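DNA ligase (Aquifex aeolicus, PDB 3QWU) probably joins nucleic-acid ends at the expense of ATP through a covalent enzyme-adenylate, and binds adenosine and calcium ions. Local coordinates at residues A[171-174]-A[175-179]; A[105-108]-A[109-113]; A[196-199]-A[200-204]; A[21-25]-A[26-30]. All coordinates share one frame; numbering follows the deposited sequence. Where two conformers were deposited one is given.

Contact 1: residues A[171-174]-A[175-179]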
loop_
_atom_site.group_PDB
_atom_site.type_symbol
_atom_site.label_atom_id
_atom_site.label_comp_id
_atom_site.label_asym_id
_atom_site.label_seq_id
_atom_site.Cartn_x
_atom_site.Cartn_y
_atom_site.Cartn_z
ATOM N N GLU A 171 18.471 32.389 -15.884
ATOM C CA GLU A 171 19.492 33.425 -16.070
ATOM C C GLU A 171 19.677 34.236 -14.783
ATOM O O GLU A 171 20.790 34.391 -14.270
ATOM C CB GLU A 171 19.084 34.371 -17.204
ATOM C CG GLU A 171 19.819 35.762 -17.205
ATOM C CD GLU A 171 19.036 36.868 -17.912
ATOM O OE1 GLU A 171 18.821 36.745 -19.143
ATOM O OE2 GLU A 171 18.652 37.869 -17.243
ATOM N N GLU A 172 18.565 34.786 -14.286
ATOM C CA GLU A 172 18.559 35.606 -13.080
ATOM C C GLU A 172 19.094 34.819 -11.919
ATOM O O GLU A 172 19.818 35.348 -11.092
ATOM C CB GLU A 172 17.151 36.006 -12.669
ATOM C CG GLU A 172 16.506 37.195 -13.408
ATOM C CD GLU A 172 15.065 37.471 -12.894
ATOM O OE1 GLU A 172 14.971 38.387 -12.021
ATOM O OE2 GLU A 172 14.076 36.764 -13.310
ATOM N N LYS A 173 18.686 33.555 -11.834
ATOM C CA LYS A 173 19.116 32.686 -10.743
ATOM C C LYS A 173 20.623 32.454 -10.871
ATOM O O LYS A 173 21.358 32.699 -9.936
ATOM C CB LYS A 173 18.312 31.376 -10.781
ATOM C CG LYS A 173 18.860 30.207 -10.022
ATOM C CD LYS A 173 17.799 29.089 -9.831
ATOM C CE LYS A 173 17.789 27.996 -10.969
ATOM N NZ LYS A 173 16.486 27.161 -11.104
ATOM N N MET A 174 21.081 32.019 -12.037
ATOM C CA MET A 174 22.497 31.738 -12.216
ATOM C C MET A 174 23.361 32.993 -11.961
ATOM O O MET A 174 24.427 32.874 -11.406
ATOM C CB MET A 174 22.772 31.025 -13.554
ATOM C CG MET A 174 22.172 29.600 -13.550
ATOM S SD MET A 174 22.124 28.542 -15.065
ATOM C CE MET A 174 23.885 28.433 -15.527
ATOM N N GLU A 175 22.848 34.194 -12.237
ATOM C CA GLU A 175 23.595 35.433 -11.949
ATOM C C GLU A 175 23.713 35.726 -10.452
ATOM O O GLU A 175 24.804 36.087 -9.985
ATOM C CB GLU A 175 22.986 36.633 -12.678
ATOM C CG GLU A 175 23.586 36.842 -14.083
ATOM C CD GLU A 175 22.582 37.368 -15.125
ATOM O OE1 GLU A 175 21.669 38.149 -14.752
ATOM O OE2 GLU A 175 22.718 37.003 -16.329
ATOM N N LEU A 176 22.627 35.576 -9.693
ATOM C CA LEU A 176 22.717 35.790 -8.255
ATOM C C LEU A 176 23.672 34.818 -7.570
ATOM O O LEU A 176 24.388 35.198 -6.654
ATOM C CB LEU A 176 21.368 35.738 -7.589
ATOM C CG LEU A 176 20.478 36.917 -7.950
ATOM C CD1 LEU A 176 19.014 36.543 -7.676
ATOM C CD2 LEU A 176 20.880 38.300 -7.231
ATOM N N ILE A 177 23.667 33.563 -7.999
ATOM C CA ILE A 177 24.504 32.528 -7.401
ATOM C C ILE A 177 25.964 32.794 -7.715
ATOM O O ILE A 177 26.833 32.626 -6.855
ATOM C CB ILE A 177 24.143 31.161 -7.948
ATOM C CG1 ILE A 177 22.734 30.758 -7.492
ATOM C CG2 ILE A 177 25.149 30.105 -7.518
ATOM C CD1 ILE A 177 22.167 29.497 -8.244
ATOM N N GLU A 178 26.244 33.241 -8.931
ATOM C CA GLU A 178 27.623 33.562 -9.312
ATOM C C GLU A 178 28.096 34.816 -8.525
ATOM O O GLU A 178 29.192 34.831 -7.957
ATOM C CB GLU A 178 27.759 33.678 -10.837
ATOM C CG GLU A 178 28.966 34.490 -11.354
ATOM C CD GLU A 178 30.297 33.683 -11.545
ATOM O OE1 GLU A 178 30.485 32.596 -10.926
ATOM O OE2 GLU A 178 31.165 34.178 -12.322
ATOM N N LYS A 179 27.245 35.822 -8.419
ATOM C CA LYS A 179 27.638 37.072 -7.774
ATOM C C LYS A 179 28.030 36.868 -6.308
ATOM O O LYS A 179 29.113 37.290 -5.898
ATOM C CB LYS A 179 26.504 38.092 -7.879
ATOM C CG LYS A 179 26.878 39.484 -7.407
ATOM C CD LYS A 179 25.758 40.461 -7.638
ATOM C CE LYS A 179 26.072 41.793 -7.016
ATOM N NZ LYS A 179 24.850 42.421 -6.457
#
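K173, which runs side by side with I177 one turn further along helix 170-180, carries its NZ into a nest of acceptors: it forms salt bridges with E78 and D158 and hydrogen bonds to F157 O and to the side chain of Q170. E78 is one of the residues that bind adenosine, so this amine belongs to the second shell of the pocket. Within the helix, K173 CG lies anti to the backbone N (chi1 162°), and there it meets I177 CD1 at 3.8 Å. The chain then bends at chi3 (91°) to bring the amine round to its partners. I177 lies alongside the lysine stem, and its own CG1 sits 3.4 Å from K173 O. That carbonyl takes the hydrogen bond of I177 N at 3.1 Å. I177 and L176 both rest on F159 of strand 153-161, which seats this side of the helix.

The face bearing E171 and E175 is different. Its backbone bond runs from E175 N to E171 O at 2.9 Å. The two carboxylates come near each other without bonding, but E171 is one of two deposited conformers, so that approach is doubtful. Chemically the helix is two-sided: the exposed face carries E171, E175 and E178, while the buried K173 is fixed among acceptors beside the adenosine pocket, its charge probably balanced by E78 and D158.

Contact 2: residues A[105-108]-A[109-113]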
loop_
_atom_site.group_PDB
_atom_site.type_symbol
_atom_site.label_atom_id
_atom_site.label_comp_id
_atom_site.label_asym_id
_atom_site.label_seq_id
_atom_site.Cartn_x
_atom_site.Cartn_y
_atom_site.Cartn_z
ATOM N N CYS A 105 11.982 26.407 11.045
ATOM C CA CYS A 105 12.802 25.258 11.434
ATOM C C CYS A 105 13.872 25.723 12.389
ATOM O O CYS A 105 14.736 26.517 12.008
ATOM C CB CYS A 105 13.485 24.641 10.234
ATOM S SG CYS A 105 14.492 23.217 10.774
ATOM N N PRO A 106 13.819 25.249 13.636
ATOM C CA PRO A 106 14.806 25.673 14.628
ATOM C C PRO A 106 16.225 25.190 14.302
ATOM O O PRO A 106 17.200 25.861 14.615
ATOM C CB PRO A 106 14.297 25.039 15.941
ATOM C CG PRO A 106 12.972 24.522 15.670
ATOM C CD PRO A 106 12.786 24.365 14.213
ATOM N N PHE A 107 16.337 24.034 13.662
ATOM C CA PHE A 107 17.647 23.534 13.300
ATOM C C PHE A 107 18.210 24.325 12.131
ATOM O O PHE A 107 19.304 24.892 12.255
ATOM C CB PHE A 107 17.598 22.045 12.974
ATOM C CG PHE A 107 18.815 21.535 12.254
ATOM C CD1 PHE A 107 19.959 21.244 12.938
ATOM C CD2 PHE A 107 18.793 21.341 10.892
ATOM C CE1 PHE A 107 21.053 20.743 12.302
ATOM C CE2 PHE A 107 19.899 20.874 10.236
ATOM C CZ PHE A 107 21.029 20.556 10.946
ATOM N N THR A 108 17.484 24.365 11.013
ATOM C CA THR A 108 17.934 25.097 9.810
ATOM C C THR A 108 18.177 26.575 10.124
ATOM O O THR A 108 19.183 27.127 9.708
ATOM C CB THR A 108 16.927 24.992 8.611
ATOM O OG1 THR A 108 16.436 23.652 8.508
ATOM C CG2 THR A 108 17.573 25.510 7.248
ATOM N N THR A 109 17.272 27.217 10.846
ATOM C CA THR A 109 17.473 28.625 11.256
ATOM C C THR A 109 18.715 28.833 12.148
ATOM O O THR A 109 19.434 29.800 11.970
ATOM C CB THR A 109 16.263 29.202 12.021
ATOM O OG1 THR A 109 15.118 29.079 11.212
ATOM C CG2 THR A 109 16.496 30.692 12.389
ATOM N N ASP A 110 18.934 27.947 13.118
ATOM C CA ASP A 110 20.140 27.992 13.966
ATOM C C ASP A 110 21.426 27.885 13.127
ATOM O O ASP A 110 22.424 28.555 13.360
ATOM C CB ASP A 110 20.075 26.816 14.954
ATOM C CG ASP A 110 21.322 26.685 15.814
ATOM O OD1 ASP A 110 22.376 26.329 15.262
ATOM O OD2 ASP A 110 21.247 26.927 17.034
ATOM N N ARG A 111 21.408 27.028 12.149
ATOM C CA ARG A 111 22.629 26.757 11.416
ATOM C C ARG A 111 22.862 27.586 10.136
ATOM O O ARG A 111 23.883 27.401 9.497
ATOM C CB ARG A 111 22.690 25.278 11.094
ATOM C CG ARG A 111 22.697 24.373 12.307
ATOM C CD ARG A 111 23.934 24.549 13.144
ATOM N NE ARG A 111 25.135 24.377 12.331
ATOM C CZ ARG A 111 25.635 23.207 11.966
ATOM N NH1 ARG A 111 26.696 23.171 11.204
ATOM N NH2 ARG A 111 25.071 22.079 12.358
ATOM N N LEU A 112 21.958 28.520 9.790
ATOM C CA LEU A 112 22.123 29.392 8.614
ATOM C C LEU A 112 23.535 29.970 8.442
ATOM O O LEU A 112 24.108 29.912 7.355
ATOM C CB LEU A 112 21.092 30.522 8.650
ATOM C CG LEU A 112 19.650 30.113 8.302
ATOM C CD1 LEU A 112 18.686 31.356 8.224
ATOM C CD2 LEU A 112 19.606 29.312 6.998
ATOM N N PRO A 113 24.123 30.503 9.519
ATOM C CA PRO A 113 25.475 31.086 9.366
ATOM C C PRO A 113 26.593 30.112 9.007
ATOM O O PRO A 113 27.556 30.466 8.343
ATOM C CB PRO A 113 25.730 31.748 10.734
ATOM C CG PRO A 113 24.283 31.971 11.332
ATOM C CD PRO A 113 23.548 30.751 10.854
#
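C105 and T109 close the first turn of helix 106-115, with C105 as the N-cap. Its SG, anti to the backbone N (chi1 180°), accepts a straight capping bond from T108 N at 3.2 Å. The C105 carbonyl is held twice by T109: T109 OG1 donates to C105 O at 2.7 Å and T109 N reaches the same oxygen at 2.9 Å, the two arriving from opposite faces of the carbonyl plane. The T109 hydroxyl stands anti to its own carbonyl carbon (chi1 -57°), which turns it back down the helix, and it also takes the N-H of A97 in strand 94-98. A valine here would probably cost C105 O the hydroxyl bond, leaving T109 N alone of the two, and A97 N its hydroxyl partner.

On another side of the helix, R111 folds back at chi2 and chi3, and its guanidinium pairs with D151 and D114 and donates to K309 O. The D110 carboxylate takes the side-chain amide of N315 and the backbone N-H groups of R311 and K312, a second link to the C-terminal region. The F107 ring and the R111 guanidinium stand nearly perpendicular, 86° between planes. It is the aliphatic stem that meets the aromatic: R111 CG sits over one face of the ring, 4.0 Å from F107 CE1.

Contact 3: residues A[196-199]-A[200-204]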
loop_
_atom_site.group_PDB
_atom_site.type_symbol
_atom_site.label_atom_id
_atom_site.label_comp_id
_atom_site.label_asym_id
_atom_site.label_seq_id
_atom_site.Cartn_x
_atom_site.Cartn_y
_atom_site.Cartn_z
ATOM N N GLU A 196 19.189 13.980 -30.024
ATOM C CA GLU A 196 20.487 14.199 -29.348
ATOM C C GLU A 196 20.292 14.560 -27.903
ATOM O O GLU A 196 20.903 13.960 -27.019
ATOM C CB GLU A 196 21.368 15.281 -30.022
ATOM C CG GLU A 196 22.678 14.731 -30.640
ATOM C CD GLU A 196 23.285 13.533 -29.854
ATOM O OE1 GLU A 196 23.544 13.665 -28.635
ATOM O OE2 GLU A 196 23.508 12.459 -30.464
ATOM N N GLY A 197 19.424 15.534 -27.646
ATOM C CA GLY A 197 19.059 15.880 -26.254
ATOM C C GLY A 197 18.713 14.642 -25.430
ATOM O O GLY A 197 19.247 14.407 -24.321
ATOM N N ILE A 198 17.864 13.794 -25.984
ATOM C CA ILE A 198 17.439 12.631 -25.249
ATOM C C ILE A 198 18.589 11.693 -25.001
ATOM O O ILE A 198 18.652 11.103 -23.921
ATOM C CB ILE A 198 16.301 11.862 -25.981
ATOM C CG1 ILE A 198 15.027 12.725 -26.038
ATOM C CG2 ILE A 198 16.013 10.507 -25.325
ATOM C CD1 ILE A 198 14.480 13.117 -24.670
ATOM N N LYS A 199 19.496 11.514 -25.965
ATOM C CA LYS A 199 20.598 10.581 -25.719
ATOM C C LYS A 199 21.421 11.109 -24.530
ATOM O O LYS A 199 21.769 10.344 -23.646
ATOM C CB LYS A 199 21.499 10.368 -26.924
ATOM C CG LYS A 199 21.153 9.128 -27.802
ATOM C CD LYS A 199 19.973 9.351 -28.832
ATOM C CE LYS A 199 20.190 8.663 -30.221
ATOM N NZ LYS A 199 20.782 9.590 -31.292
ATOM N N LYS A 200 21.675 12.410 -24.486
ATOM C CA LYS A 200 22.543 12.971 -23.451
ATOM C C LYS A 200 21.892 12.911 -22.063
ATOM O O LYS A 200 22.520 12.473 -21.084
ATOM C CB LYS A 200 22.931 14.389 -23.791
ATOM C CG LYS A 200 23.694 14.489 -25.120
ATOM C CD LYS A 200 23.907 15.954 -25.520
ATOM C CE LYS A 200 24.120 16.096 -27.000
ATOM N NZ LYS A 200 24.303 17.530 -27.415
ATOM N N ILE A 201 20.626 13.302 -21.987
ATOM C CA ILE A 201 19.900 13.227 -20.734
ATOM C C ILE A 201 19.822 11.799 -20.220
ATOM O O ILE A 201 19.833 11.583 -19.038
ATOM C CB ILE A 201 18.476 13.823 -20.878
ATOM C CG1 ILE A 201 18.568 15.286 -21.231
ATOM C CG2 ILE A 201 17.665 13.669 -19.606
ATOM C CD1 ILE A 201 17.325 15.854 -21.744
ATOM N N LYS A 202 19.725 10.811 -21.100
ATOM C CA LYS A 202 19.686 9.401 -20.640
ATOM C C LYS A 202 21.036 8.952 -20.138
ATOM O O LYS A 202 21.106 8.201 -19.179
ATOM C CB LYS A 202 19.193 8.438 -21.725
ATOM C CG LYS A 202 17.707 8.518 -21.897
ATOM C CD LYS A 202 17.122 7.761 -23.100
ATOM C CE LYS A 202 17.064 6.252 -22.934
ATOM N NZ LYS A 202 15.685 5.725 -23.291
ATOM N N GLU A 203 22.106 9.397 -20.776
ATOM C CA GLU A 203 23.422 9.081 -20.260
ATOM C C GLU A 203 23.568 9.691 -18.836
ATOM O O GLU A 203 24.107 9.046 -17.917
ATOM C CB GLU A 203 24.485 9.575 -21.212
ATOM C CG GLU A 203 25.932 9.400 -20.738
ATOM C CD GLU A 203 26.363 7.928 -20.510
ATOM O OE1 GLU A 203 26.290 7.114 -21.485
ATOM O OE2 GLU A 203 26.787 7.598 -19.342
ATOM N N ILE A 204 23.035 10.901 -18.638
ATOM C CA ILE A 204 23.154 11.571 -17.367
ATOM C C ILE A 204 22.450 10.782 -16.257
ATOM O O ILE A 204 23.035 10.519 -15.205
ATOM C CB ILE A 204 22.652 13.039 -17.464
ATOM C CG1 ILE A 204 23.735 13.880 -18.190
ATOM C CG2 ILE A 204 22.290 13.628 -16.053
ATOM C CD1 ILE A 204 23.256 15.188 -18.688
#
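I198 and K202 sit one turn apart on helix 195-210, and the lysine can be followed outward across the isoleucine. K202 CB starts 3.5 Å from I198 O, the carbonyl that accepts K202 N in the helix bond. CG stands anti to the K202 carbonyl carbon (chi1 -76°), which keeps it over the same oxygen, 3.4 Å from I198 O. At CD the chain is still near that oxygen and touches the I198 branch, K202 CD to I198 CG2 being 3.7 Å as the two side chains cross obliquely. Beyond that point bends at chi3 (75°) and chi4 carry CE and NZ away from the helix, and NZ ends in a salt bridge with E269 of helix 254-269.

I201 turns to the buried side, its CG1 3.3 Å from G197 O, and that carbonyl receives I201 N at 2.9 Å. K200 crosses E196 at about a right angle, its methylene chain lying by E196 OE1, though E196 has a second conformer and the approach is doubtful. With I198 and I201 on L67, I201 and I204 on F191, and E196, K199 and E203 on the exposed side, this is an amphipathic helix packed against helix 63-70 and strand 187-191.

Contact 4: residues A[21-25]-A[26-30]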
loop_
_atom_site.group_PDB
_atom_site.type_symbol
_atom_site.label_atom_id
_atom_site.label_comp_id
_atom_site.label_asym_id
_atom_site.label_seq_id
_atom_site.Cartn_x
_atom_site.Cartn_y
_atom_site.Cartn_z
ATOM N N SER A 21 -2.402 29.633 13.107
ATOM C CA SER A 21 -1.432 30.602 13.584
ATOM C C SER A 21 -0.380 29.854 14.353
ATOM O O SER A 21 -0.682 28.927 15.091
ATOM C CB SER A 21 -2.082 31.672 14.454
ATOM O OG SER A 21 -3.075 31.099 15.260
ATOM N N GLU A 22 0.867 30.231 14.137
ATOM C CA GLU A 22 1.976 29.645 14.846
ATOM C C GLU A 22 2.659 30.808 15.471
ATOM O O GLU A 22 2.430 31.942 15.062
ATOM C CB GLU A 22 2.951 28.951 13.885
ATOM C CG GLU A 22 2.350 27.867 12.966
ATOM C CD GLU A 22 1.871 26.600 13.690
ATOM O OE1 GLU A 22 2.004 26.496 14.930
ATOM O OE2 GLU A 22 1.360 25.701 12.991
ATOM N N GLU A 23 3.471 30.537 16.483
ATOM C CA GLU A 23 4.419 31.531 16.993
ATOM C C GLU A 23 5.763 30.852 17.199
ATOM O O GLU A 23 5.840 29.732 17.725
ATOM C CB GLU A 23 3.960 32.215 18.286
ATOM C CG GLU A 23 5.007 33.251 18.791
ATOM C CD GLU A 23 4.441 34.346 19.707
ATOM O OE1 GLU A 23 3.411 34.993 19.367
ATOM O OE2 GLU A 23 5.059 34.587 20.774
ATOM N N ALA A 24 6.818 31.511 16.752
ATOM C CA ALA A 24 8.143 30.922 16.836
ATOM C C ALA A 24 9.219 31.989 16.576
ATOM O O ALA A 24 9.081 32.830 15.683
ATOM C CB ALA A 24 8.251 29.771 15.864
ATOM N N PHE A 25 10.268 31.961 17.391
ATOM C CA PHE A 25 11.364 32.916 17.308
ATOM C C PHE A 25 10.926 34.359 17.447
ATOM O O PHE A 25 11.600 35.254 16.936
ATOM C CB PHE A 25 12.158 32.727 16.016
ATOM C CG PHE A 25 12.980 31.484 16.014
ATOM C CD1 PHE A 25 12.421 30.266 15.662
ATOM C CD2 PHE A 25 14.316 31.526 16.387
ATOM C CE1 PHE A 25 13.186 29.123 15.677
ATOM C CE2 PHE A 25 15.076 30.399 16.404
ATOM C CZ PHE A 25 14.518 29.188 16.049
ATOM N N GLY A 26 9.822 34.585 18.159
ATOM C CA GLY A 26 9.294 35.935 18.362
ATOM C C GLY A 26 8.340 36.402 17.276
ATOM O O GLY A 26 7.881 37.533 17.294
ATOM N N LEU A 27 8.033 35.533 16.331
ATOM C CA LEU A 27 7.216 35.911 15.197
ATOM C C LEU A 27 5.914 35.184 15.342
ATOM O O LEU A 27 5.894 33.996 15.685
ATOM C CB LEU A 27 7.852 35.496 13.858
ATOM C CG LEU A 27 9.162 36.116 13.362
ATOM C CD1 LEU A 27 10.351 35.704 14.234
ATOM C CD2 LEU A 27 9.412 35.691 11.902
ATOM N N GLU A 28 4.836 35.896 15.040
ATOM C CA GLU A 28 3.488 35.343 15.043
ATOM C C GLU A 28 3.046 35.340 13.595
ATOM O O GLU A 28 3.183 36.367 12.929
ATOM C CB GLU A 28 2.577 36.221 15.885
ATOM C CG GLU A 28 1.494 35.425 16.585
ATOM C CD GLU A 28 0.720 36.270 17.620
ATOM O OE1 GLU A 28 1.208 37.348 18.048
ATOM O OE2 GLU A 28 -0.386 35.837 17.995
ATOM N N TYR A 29 2.565 34.199 13.098
ATOM C CA TYR A 29 2.264 34.077 11.668
ATOM C C TYR A 29 1.134 33.096 11.411
ATOM O O TYR A 29 0.733 32.361 12.309
ATOM C CB TYR A 29 3.531 33.723 10.834
ATOM C CG TYR A 29 4.182 32.364 11.089
ATOM C CD1 TYR A 29 4.194 31.361 10.114
ATOM C CD2 TYR A 29 4.822 32.093 12.285
ATOM C CE1 TYR A 29 4.833 30.116 10.346
ATOM C CE2 TYR A 29 5.452 30.854 12.534
ATOM C CZ TYR A 29 5.455 29.871 11.569
ATOM O OH TYR A 29 6.063 28.663 11.874
ATOM N N LEU A 30 0.595 33.131 10.196
ATOM C CA LEU A 30 -0.413 32.162 9.755
ATOM C C LEU A 30 0.253 31.197 8.791
ATOM O O LEU A 30 1.058 31.621 7.954
ATOM C CB LEU A 30 -1.577 32.878 9.094
ATOM C CG LEU A 30 -2.387 33.794 10.041
ATOM C CD1 LEU A 30 -1.684 35.177 10.325
ATOM C CD2 LEU A 30 -3.764 34.007 9.497
#
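E22 and Y29 exchange both backbone bonds of an antiparallel hydrogen-bonded pair: E22 N donates to Y29 O at 2.8 Å, and Y29 N returns a bond to E22 O at 3.0 Å. Nearer the turn A24 and L27 do the same, with A24 N to L27 O at 2.9 Å and L27 N to A24 O at 3.0 Å. F25 and G26 make the type I' turn between them; G26 has backbone angles at which a CB would clash with F25 O.

Y29 CG lies between its backbone N and carbonyl carbon (chi1 65°), which swings the ring across to strand 19-24. There E22 CB sits over the ring face, 3.8 Å from the Y29 centroid, a CH-pi contact. The ring also meets that of F46, their planes about 15° apart. The E22 carboxylate goes on to a salt bridge with R31, and Y29 OH bonds I104 N. An alanine in place of the tyrosine would probably open a gap over E22 CB and beside F46, and cost I104 N its hydroxyl partner.

On the other face, E23 OE1 and E28 OE1 stand 3.5 Å apart. Backbone pairing and the packing of Y29 on E22 and F25 on L27 join the strands, while these exposed glutamates are likely to repel unless solvent screens them.

In the fold
Contacts 2 and 4 are the pair that touch: the F25 ring of the hairpin turn packs on the start of helix 106-115, F25 CZ lying 3.8 Å from P106 CA and F25 CE2 4.3 Å from T109 CG2. I104, just before the N-cap, is touched by F25 and L27 of the hairpin and by T109 of the helix. Contacts 1 and 3 stand apart, their centres 25 Å from each other. Distance to the adenosine ranks three of them: the K173 side chain is about 6 Å from the ligand, T108 about 11 Å and I201 about 14 Å. Contact 4 is remote from the adenosine and calcium sites, its centre 46 Å from that of contact 3.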